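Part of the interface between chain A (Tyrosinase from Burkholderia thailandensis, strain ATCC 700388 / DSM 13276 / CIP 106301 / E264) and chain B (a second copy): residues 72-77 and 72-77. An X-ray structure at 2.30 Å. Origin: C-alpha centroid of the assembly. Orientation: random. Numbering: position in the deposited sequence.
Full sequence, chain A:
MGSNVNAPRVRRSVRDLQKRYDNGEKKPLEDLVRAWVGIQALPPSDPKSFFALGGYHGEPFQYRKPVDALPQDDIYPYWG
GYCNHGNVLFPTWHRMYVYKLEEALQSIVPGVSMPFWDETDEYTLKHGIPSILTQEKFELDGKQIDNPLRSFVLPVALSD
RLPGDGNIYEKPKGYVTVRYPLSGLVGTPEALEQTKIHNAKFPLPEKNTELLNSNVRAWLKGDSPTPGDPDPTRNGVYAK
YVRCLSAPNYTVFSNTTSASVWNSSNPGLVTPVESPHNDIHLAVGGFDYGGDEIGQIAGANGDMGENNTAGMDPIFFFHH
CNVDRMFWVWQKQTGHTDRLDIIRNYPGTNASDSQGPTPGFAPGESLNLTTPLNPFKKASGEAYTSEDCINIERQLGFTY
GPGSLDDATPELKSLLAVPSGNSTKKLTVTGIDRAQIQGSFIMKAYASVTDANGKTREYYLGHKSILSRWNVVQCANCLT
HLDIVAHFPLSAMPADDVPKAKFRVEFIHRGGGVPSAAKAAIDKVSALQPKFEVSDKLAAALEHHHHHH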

# COMPACT_ATOMS: atom_id res chain seq x y z
N GLN A 72 11.78 -0.26 1.74
CA GLN A 72 12.94 0.16 2.56
C GLN A 72 13.24 1.65 2.36
O GLN A 72 13.48 2.36 3.33
CB GLN A 72 14.15 -0.73 2.20
CG GLN A 72 15.52 -0.06 2.35
CD GLN A 72 16.68 -1.04 2.39
OE1 GLN A 72 17.39 -1.17 3.39
NE2 GLN A 72 16.90 -1.74 1.28
N ASP A 73 13.21 2.12 1.11
CA ASP A 73 13.51 3.50 0.77
C ASP A 73 12.41 4.50 1.01
O ASP A 73 12.58 5.66 0.71
CB ASP A 73 13.90 3.58 -0.70
CG ASP A 73 15.23 2.93 -0.96
OD1 ASP A 73 16.05 2.85 -0.02
OD2 ASP A 73 15.46 2.50 -2.11
N ASP A 74 11.26 4.06 1.50
CA ASP A 74 10.10 4.92 1.61
C ASP A 74 9.60 5.00 3.03
O ASP A 74 8.83 5.92 3.39
CB ASP A 74 8.96 4.35 0.75
CG ASP A 74 9.17 4.54 -0.76
OD1 ASP A 74 10.15 5.17 -1.19
OD2 ASP A 74 8.33 3.99 -1.53
N ILE A 75 9.98 4.00 3.82
CA ILE A 75 9.45 3.78 5.19
C ILE A 75 10.19 4.74 6.14
O ILE A 75 11.32 5.17 5.87
CB ILE A 75 9.63 2.31 5.64
CG1 ILE A 75 8.83 1.99 6.90
CG2 ILE A 75 11.10 1.96 5.82
CD1 ILE A 75 8.70 0.49 7.21
N TYR A 76 9.54 5.02 7.25
CA TYR A 76 10.00 5.94 8.22
C TYR A 76 9.44 5.49 9.56
O TYR A 76 8.37 4.90 9.61
CB TYR A 76 9.55 7.37 7.87
CG TYR A 76 8.05 7.57 7.87
CD1 TYR A 76 7.36 7.81 9.04
CD2 TYR A 76 7.32 7.59 6.70
CE1 TYR A 76 5.99 8.02 9.06
CE2 TYR A 76 5.94 7.79 6.69
CZ TYR A 76 5.27 8.01 7.87
OH TYR A 76 3.91 8.21 7.88
N PRO A 77 10.21 5.73 10.62
CA PRO A 77 9.84 5.30 11.96
C PRO A 77 8.69 6.14 12.51
O PRO A 77 8.60 7.29 12.18
CB PRO A 77 11.09 5.52 12.80
CG PRO A 77 11.85 6.60 12.05
CD PRO A 77 11.54 6.35 10.59
N GLN B 72 -4.00 10.61 4.38
CA GLN B 72 -3.78 11.98 4.83
C GLN B 72 -2.66 12.04 5.89
O GLN B 72 -1.69 12.78 5.73
CB GLN B 72 -5.12 12.55 5.32
CG GLN B 72 -5.05 13.99 5.84
CD GLN B 72 -6.25 14.86 5.51
OE1 GLN B 72 -6.12 16.06 5.29
NE2 GLN B 72 -7.43 14.26 5.47
N ASP B 73 -2.77 11.28 6.97
CA ASP B 73 -1.82 11.37 8.10
C ASP B 73 -0.46 10.68 7.93
O ASP B 73 0.39 10.84 8.74
CB ASP B 73 -2.49 10.80 9.39
CG ASP B 73 -3.63 11.69 9.93
OD1 ASP B 73 -3.99 12.69 9.28
OD2 ASP B 73 -4.16 11.41 11.04
N ASP B 74 -0.26 9.86 6.91
CA ASP B 74 0.95 9.06 6.79
C ASP B 74 1.83 9.61 5.70
O ASP B 74 2.98 9.21 5.56
CB ASP B 74 0.59 7.59 6.47
CG ASP B 74 -0.23 6.91 7.58
OD1 ASP B 74 -0.24 7.41 8.74
OD2 ASP B 74 -0.90 5.88 7.30
N ILE B 75 1.29 10.53 4.89
CA ILE B 75 1.93 10.84 3.60
C ILE B 75 3.00 11.89 3.88
O ILE B 75 2.87 12.64 4.83
CB ILE B 75 0.92 11.29 2.51
CG1 ILE B 75 1.58 11.28 1.13
CG2 ILE B 75 0.32 12.66 2.82
CD1 ILE B 75 0.62 11.44 -0.04
N TYR B 76 4.03 11.92 3.05
CA TYR B 76 5.04 12.97 3.12
C TYR B 76 5.43 13.44 1.72
O TYR B 76 5.35 12.68 0.75
CB TYR B 76 6.27 12.49 3.90
CG TYR B 76 6.93 11.26 3.34
CD1 TYR B 76 7.89 11.36 2.35
CD2 TYR B 76 6.62 9.98 3.80
CE1 TYR B 76 8.56 10.26 1.87
CE2 TYR B 76 7.27 8.86 3.31
CZ TYR B 76 8.24 8.99 2.33
OH TYR B 76 8.91 7.91 1.81
N PRO B 77 5.96 14.66 1.63
CA PRO B 77 6.53 15.16 0.37
C PRO B 77 7.85 14.51 -0.06
O PRO B 77 8.74 14.21 0.74
CB PRO B 77 6.77 16.67 0.59
CG PRO B 77 6.78 16.86 2.10
CD PRO B 77 6.00 15.70 2.69

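The contact between these two copies is a reciprocal exchange: each stretch offers one tyrosine and one backbone carbonyl, and each tyrosine hydroxyl reaches the Asp74 carbonyl of the other stretch. Both backbones are irregular and run 141° apart, and B:Asp74 is matched with A:Tyr76 and B:Tyr76 with A:Asp74. The backbones stay well separated, with B:Asp74 CA 9.7 Å from A:Tyr76 CA, a gap that the long aromatic side chains span.

Along chain B, B:Gln72 is out of reach and poorly ordered. B:Asp73 lies at the margin, and the end of its side chain leads away from chain A. The first real contact is B:Asp74, which works through its main chain: A:Tyr76 OH donates a hydrogen bond to B:Asp74 O at 2.7 Å. The carboxylate has no part in that bond; its OD1 is hydrogen-bonded elsewhere in the structure, while B:Asp74 CB lies 3.7 Å from A:Tyr76 OH. B:Ile75 then points away, contributing nothing across the gap.

B:Tyr76 points toward chain A and A:Tyr76 toward chain B, both in the p rotamer. B:Tyr76 OH donates a hydrogen bond to A:Asp74 O at 2.5 Å, a short bond, and that carbonyl sits at the ring edge, near the ring plane, where a phenol can direct its proton. On the way the two tyrosines meet: A:Tyr76 CD2 comes within 3.6 Å of B:Tyr76 CE2, an apolar contact between rings whose planes lie at 83° and whose centroids are 5.6 Å apart. B:Pro77 is again out of reach.

The rule to read here is economical. Two tyrosines bury most of the 196 Å² shared by the stretches, pack against each other through carbon, and spend their hydroxyls on backbone acceptors. Because each phenol bonds to a carbonyl, the polar pairing itself draws on the main chain of position 74 rather than its carboxylate.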